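Local coordinates for protein transcriptional regulator (LacI family) (Clostridium acetobutylicum ATCC 824, PDB 3G85) that probably acts as a DNA-binding transcription factor that recognises cis-regulatory DNA, its periplasmic-binding-protein-like core resembling the effector-binding part of other LacI-family regulators, at residues 117-121 with 273-278; 220-225 with 238-243. One frame throughout, in Å; residues are numbered along the deposited sequence.

Contact 1 of 2, residues 117-121 with 273-278; sequences KASLL and DGPLIL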
loop_
_atom_site.group_PDB
_atom_site.type_symbol
_atom_site.label_atom_id
_atom_site.label_comp_id
_atom_site.label_asym_id
_atom_site.label_seq_id
_atom_site.Cartn_x
_atom_site.Cartn_y
_atom_site.Cartn_z
ATOM N N LYS A 117 7.083 -7.815 10.023
ATOM C CA LYS A 117 7.958 -6.854 10.692
ATOM C C LYS A 117 7.244 -6.050 11.778
ATOM O O LYS A 117 7.860 -5.736 12.791
ATOM C CB LYS A 117 8.588 -5.855 9.701
ATOM C CG LYS A 117 9.485 -6.453 8.635
ATOM C CD LYS A 117 10.196 -5.337 7.829
ATOM C CE LYS A 117 10.756 -5.949 6.535
ATOM N NZ LYS A 117 11.500 -4.958 5.710
ATOM N N ALA A 118 5.986 -5.649 11.538
ATOM C CA ALA A 118 5.236 -4.888 12.553
ATOM C C ALA A 118 5.054 -5.764 13.800
ATOM O O ALA A 118 5.328 -5.325 14.920
ATOM C CB ALA A 118 3.900 -4.433 12.006
ATOM N N SER A 119 4.647 -7.010 13.589
ATOM C CA SER A 119 4.511 -7.963 14.695
ATOM C C SER A 119 5.799 -8.214 15.468
ATOM O O SER A 119 5.799 -8.184 16.708
ATOM C CB SER A 119 3.953 -9.287 14.209
ATOM O OG SER A 119 3.786 -10.132 15.345
ATOM N N LEU A 120 6.894 -8.457 14.746
ATOM C CA LEU A 120 8.188 -8.716 15.392
ATOM C C LEU A 120 8.710 -7.533 16.191
ATOM O O LEU A 120 9.447 -7.719 17.161
ATOM C CB LEU A 120 9.230 -9.237 14.375
ATOM C CG LEU A 120 8.880 -10.616 13.777
ATOM C CD1 LEU A 120 9.815 -11.028 12.632
ATOM C CD2 LEU A 120 8.786 -11.734 14.844
ATOM N N LEU A 121 8.344 -6.308 15.808
ATOM C CA LEU A 121 8.730 -5.144 16.605
ATOM C C LEU A 121 8.047 -5.235 17.979
ATOM O O LEU A 121 8.667 -4.967 19.025
ATOM C CB LEU A 121 8.341 -3.827 15.888
ATOM C CG LEU A 121 8.743 -2.499 16.563
ATOM C CD1 LEU A 121 8.827 -1.355 15.614
ATOM C CD2 LEU A 121 7.809 -2.113 17.700
ATOM N N ASP A 273 11.383 -4.838 -0.819
ATOM C CA ASP A 273 11.276 -4.997 0.622
ATOM C C ASP A 273 10.560 -3.740 1.139
ATOM O O ASP A 273 10.976 -2.634 0.794
ATOM C CB ASP A 273 12.667 -5.049 1.258
ATOM C CG ASP A 273 12.603 -5.008 2.809
ATOM O OD1 ASP A 273 12.196 -6.012 3.406
ATOM O OD2 ASP A 273 12.916 -3.955 3.428
ATOM N N GLY A 274 9.505 -3.874 1.947
ATOM C CA GLY A 274 8.885 -2.658 2.540
ATOM C C GLY A 274 9.593 -2.354 3.855
ATOM O O GLY A 274 9.511 -3.166 4.764
ATOM N N PRO A 275 10.378 -1.252 3.932
ATOM C CA PRO A 275 11.251 -1.095 5.122
ATOM C C PRO A 275 10.510 -0.726 6.394
ATOM O O PRO A 275 9.567 0.094 6.358
ATOM C CB PRO A 275 12.148 0.089 4.763
ATOM C CG PRO A 275 11.301 0.913 3.848
ATOM C CD PRO A 275 10.534 -0.127 3.001
ATOM N N LEU A 276 10.950 -1.290 7.517
ATOM C CA LEU A 276 10.527 -0.766 8.806
ATOM C C LEU A 276 11.309 0.499 9.109
ATOM O O LEU A 276 12.572 0.506 9.144
ATOM C CB LEU A 276 10.685 -1.813 9.917
ATOM C CG LEU A 276 10.498 -1.364 11.378
ATOM C CD1 LEU A 276 9.034 -1.138 11.704
ATOM C CD2 LEU A 276 11.066 -2.445 12.283
ATOM N N ILE A 277 10.582 1.591 9.300
ATOM C CA ILE A 277 11.215 2.881 9.539
ATOM C C ILE A 277 10.897 3.282 10.963
ATOM O O ILE A 277 9.797 3.679 11.264
ATOM C CB ILE A 277 10.768 3.941 8.540
ATOM C CG1 ILE A 277 10.999 3.445 7.098
ATOM C CG2 ILE A 277 11.482 5.300 8.811
ATOM C CD1 ILE A 277 10.623 4.438 5.999
ATOM N N LEU A 278 11.879 3.134 11.852
ATOM C CA LEU A 278 11.678 3.453 13.270
ATOM C C LEU A 278 11.616 4.954 13.500
ATOM O O LEU A 278 12.494 5.714 13.063
ATOM C CB LEU A 278 12.815 2.855 14.123
ATOM C CG LEU A 278 13.057 1.345 14.076
ATOM C CD1 LEU A 278 14.254 0.942 14.968
ATOM C CD2 LEU A 278 11.816 0.591 14.483
HETATM O O HOH W 1 13.182 -3.106 7.367
#
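Lys-117 reaches from its helix to the chain at 273-278 and ends in a cluster of polar partners. CG lies anti to the carbonyl carbon (chi1 -62°) and the chain beyond is extended, which carries the amine to that segment. There NZ makes a salt bridge to Asp-273 OD1 at 2.6 Å, met on the syn side and 18° out of the carboxylate plane. A second bond, 2.8 Å from NZ to Gly-274 O, comes from above the carbonyl plane. The third partner is a water 3.0 Å from NZ, which also accepts from Leu-276 N. A long lysine suits this place: one ammonium serves three acceptors, gripping the segment that passes between the two sheets, an interlobe crossover of the periplasmic-binding-protein-like fold. Its methylenes run past Leu-276 in the opposite direction, Lys-117 CD lying 4.1 Å from Leu-276 CB.

One turn on, Leu-121 suits an apolar place, its branched end letting one methyl, CD1, meet Leu-278 CD2 at 3.7 Å and Leu-276 CD1 at 3.9 Å, the Leu-276 side chain crossing at about a right angle. Helix 111-124 thus lies over edge strand 276-277, Leu-121 also touching strands 219-224 and 239-242, and Ala-118 touching both Val-221 and Phe-149 of helix 140-155.

Contact 2 of 2, residues 220-225 with 238-243; sequences IVAIGM and VTIVDI
Strands 220-224 and 239-242 run parallel, Ala-222 beside Ile-240 and Ile-223 beside Val-241, as the two strands of a beta-alpha-beta unit whose connection carries helix 228-232. Four backbone bonds link the segments: Ala-222 N to Thr-239 O, Val-241 N to Ala-222 O, Gly-224 N to Val-241 O at 2.8 Å, and Ile-243 N to Gly-224 O. The bond from Gly-224 N is nearly straight (174°). At the start of the pair, a water accepts from Thr-239 N and donates to Ile-220 O.

Val-221, Ile-223, Thr-239 and Val-241 fill one face of the sheet with branched side chains. Val-221 CG1, anti to the backbone N (chi1 174°), meets Val-241 CG2 at 3.9 Å, and the two side chains cross obliquely. Ile-243, just past the strand end, is met by Ile-223 CG2, which lies 4.1 Å from Ile-243 CG1. Such compact, beta-branched residues suit an extended backbone buried under helices: Ala-118 and Phe-122 of helix 111-124 pack on Val-221, and Arg-145 of helix 140-155 touches Ile-223 and Ile-243.

On the other face Ala-222 CB lies 4.1 Å from Val-238 CG1, and its small methyl suits the close approach of Ala-200 on helix 197-209. Glycine fits position 224 because a beta carbon there would collide with Ile-240 CD1 and Asp-242 OD1. Asp-242 is buried, yet its OD2 makes salt bridges to both Arg-228 and Arg-29, which would favour the ionised form. Thr-239 OG1 is bonded to Arg-279 N, while its methyl CG2 stays on the apolar side, 4.2 Å from Val-221 CG2.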
loop_
_atom_site.group_PDB
_atom_site.type_symbol
_atom_site.label_atom_id
_atom_site.label_comp_id
_atom_site.label_asym_id
_atom_site.label_seq_id
_atom_site.Cartn_x
_atom_site.Cartn_y
_atom_site.Cartn_z
ATOM N N ILE A 220 2.275 2.301 18.615
ATOM C CA ILE A 220 1.620 2.128 17.310
ATOM C C ILE A 220 2.640 1.780 16.240
ATOM O O ILE A 220 3.730 2.327 16.224
ATOM C CB ILE A 220 0.896 3.441 16.884
ATOM C CG1 ILE A 220 -0.122 3.832 17.956
ATOM C CG2 ILE A 220 0.246 3.266 15.470
ATOM C CD1 ILE A 220 -0.685 5.290 17.860
ATOM N N VAL A 221 2.273 0.887 15.338
ATOM C CA VAL A 221 3.026 0.675 14.098
ATOM C C VAL A 221 1.979 0.754 13.007
ATOM O O VAL A 221 0.888 0.204 13.146
ATOM C CB VAL A 221 3.730 -0.686 14.015
ATOM C CG1 VAL A 221 4.388 -0.893 12.613
ATOM C CG2 VAL A 221 4.815 -0.762 15.100
ATOM N N ALA A 222 2.286 1.478 11.941
ATOM C CA ALA A 222 1.301 1.628 10.870
ATOM C C ALA A 222 1.938 1.249 9.557
ATOM O O ALA A 222 3.136 1.354 9.402
ATOM C CB ALA A 222 0.828 3.050 10.797
ATOM N N ILE A 223 1.116 0.832 8.599
ATOM C CA ILE A 223 1.583 0.614 7.221
ATOM C C ILE A 223 1.635 1.976 6.518
ATOM O O ILE A 223 0.648 2.722 6.511
ATOM C CB ILE A 223 0.657 -0.348 6.444
ATOM C CG1 ILE A 223 0.607 -1.745 7.111
ATOM C CG2 ILE A 223 1.056 -0.412 4.939
ATOM C CD1 ILE A 223 1.975 -2.480 7.066
ATOM N N GLY A 224 2.785 2.300 5.946
ATOM C CA GLY A 224 2.968 3.626 5.331
ATOM C C GLY A 224 2.488 3.638 3.901
ATOM O O GLY A 224 3.051 2.955 3.041
HETATM N N MSE A 225 1.416 4.380 3.641
HETATM C CA MSE A 225 0.853 4.413 2.285
HETATM C C MSE A 225 0.994 5.800 1.688
HETATM O O MSE A 225 1.265 5.933 0.493
HETATM C CB MSE A 225 -0.626 4.000 2.297
HETATM C CG MSE A 225 -0.864 2.708 3.041
HETATM SE SE MSE A 225 -2.655 2.053 2.596
HETATM C CE MSE A 225 -2.437 0.281 3.195
ATOM N N VAL A 238 5.394 8.461 14.201
ATOM C CA VAL A 238 4.820 7.128 14.138
ATOM C C VAL A 238 5.762 6.210 13.367
ATOM O O VAL A 238 6.166 6.496 12.217
ATOM C CB VAL A 238 3.473 7.177 13.382
ATOM C CG1 VAL A 238 2.817 5.744 13.237
ATOM C CG2 VAL A 238 2.540 8.131 14.060
ATOM N N THR A 239 6.091 5.086 14.003
ATOM C CA THR A 239 6.845 4.042 13.333
ATOM C C THR A 239 6.015 3.398 12.244
ATOM O O THR A 239 4.847 3.076 12.453
ATOM C CB THR A 239 7.320 2.984 14.331
ATOM O OG1 THR A 239 8.366 3.574 15.110
ATOM C CG2 THR A 239 7.844 1.726 13.594
ATOM N N ILE A 240 6.628 3.240 11.084
ATOM C CA ILE A 240 5.943 2.633 9.949
ATOM C C ILE A 240 6.693 1.495 9.260
ATOM O O ILE A 240 7.926 1.388 9.316
ATOM C CB ILE A 240 5.613 3.677 8.848
ATOM C CG1 ILE A 240 6.931 4.219 8.209
ATOM C CG2 ILE A 240 4.713 4.803 9.385
ATOM C CD1 ILE A 240 6.678 5.189 7.005
ATOM N N VAL A 241 5.923 0.647 8.595
ATOM C CA VAL A 241 6.469 -0.286 7.634
ATOM C C VAL A 241 5.974 0.266 6.276
ATOM O O VAL A 241 4.765 0.336 6.014
ATOM C CB VAL A 241 6.036 -1.751 7.869
ATOM C CG1 VAL A 241 6.917 -2.640 6.968
ATOM C CG2 VAL A 241 6.207 -2.128 9.374
ATOM N N ASP A 242 6.908 0.752 5.473
ATOM C CA ASP A 242 6.543 1.614 4.351
ATOM C C ASP A 242 6.402 0.825 3.083
ATOM O O ASP A 242 7.198 -0.086 2.804
ATOM C CB ASP A 242 7.598 2.722 4.155
ATOM C CG ASP A 242 7.158 3.789 3.173
ATOM O OD1 ASP A 242 6.005 4.271 3.272
ATOM O OD2 ASP A 242 7.978 4.169 2.292
ATOM N N ILE A 243 5.378 1.160 2.313
ATOM C CA ILE A 243 5.298 0.665 0.941
ATOM C C ILE A 243 6.118 1.681 0.121
ATOM O O ILE A 243 5.710 2.804 0.018
ATOM C CB ILE A 243 3.885 0.674 0.414
ATOM C CG1 ILE A 243 2.952 -0.131 1.312
ATOM C CG2 ILE A 243 3.852 0.047 -0.990
ATOM C CD1 ILE A 243 1.500 -0.172 0.786
HETATM O O HOH W 2 4.764 4.793 16.523
#

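The centres of contacts 1 and 2 lie about 8 Å apart, and both reach the same mixed sheet. Strand 239-242 of contact 2 is the antiparallel neighbour of strand 276-277 of contact 1, joined to it by probable backbone hydrogen bonds from Ile-277 N to Ile-240 O (2.7 Å) and from Asp-242 N to Pro-275 O (2.9 Å). Along the chain, contact 2 is nested inside the loop closed by contact 1. Helix 111-124, which supplies 117-121 to contact 1, also packs on contact 2. Segment 273-278 leaves the parallel sheet at strand 269-272 and edges the mixed sheet at 276-277, linking the two sheets and tying them to a helix about 150 residues earlier.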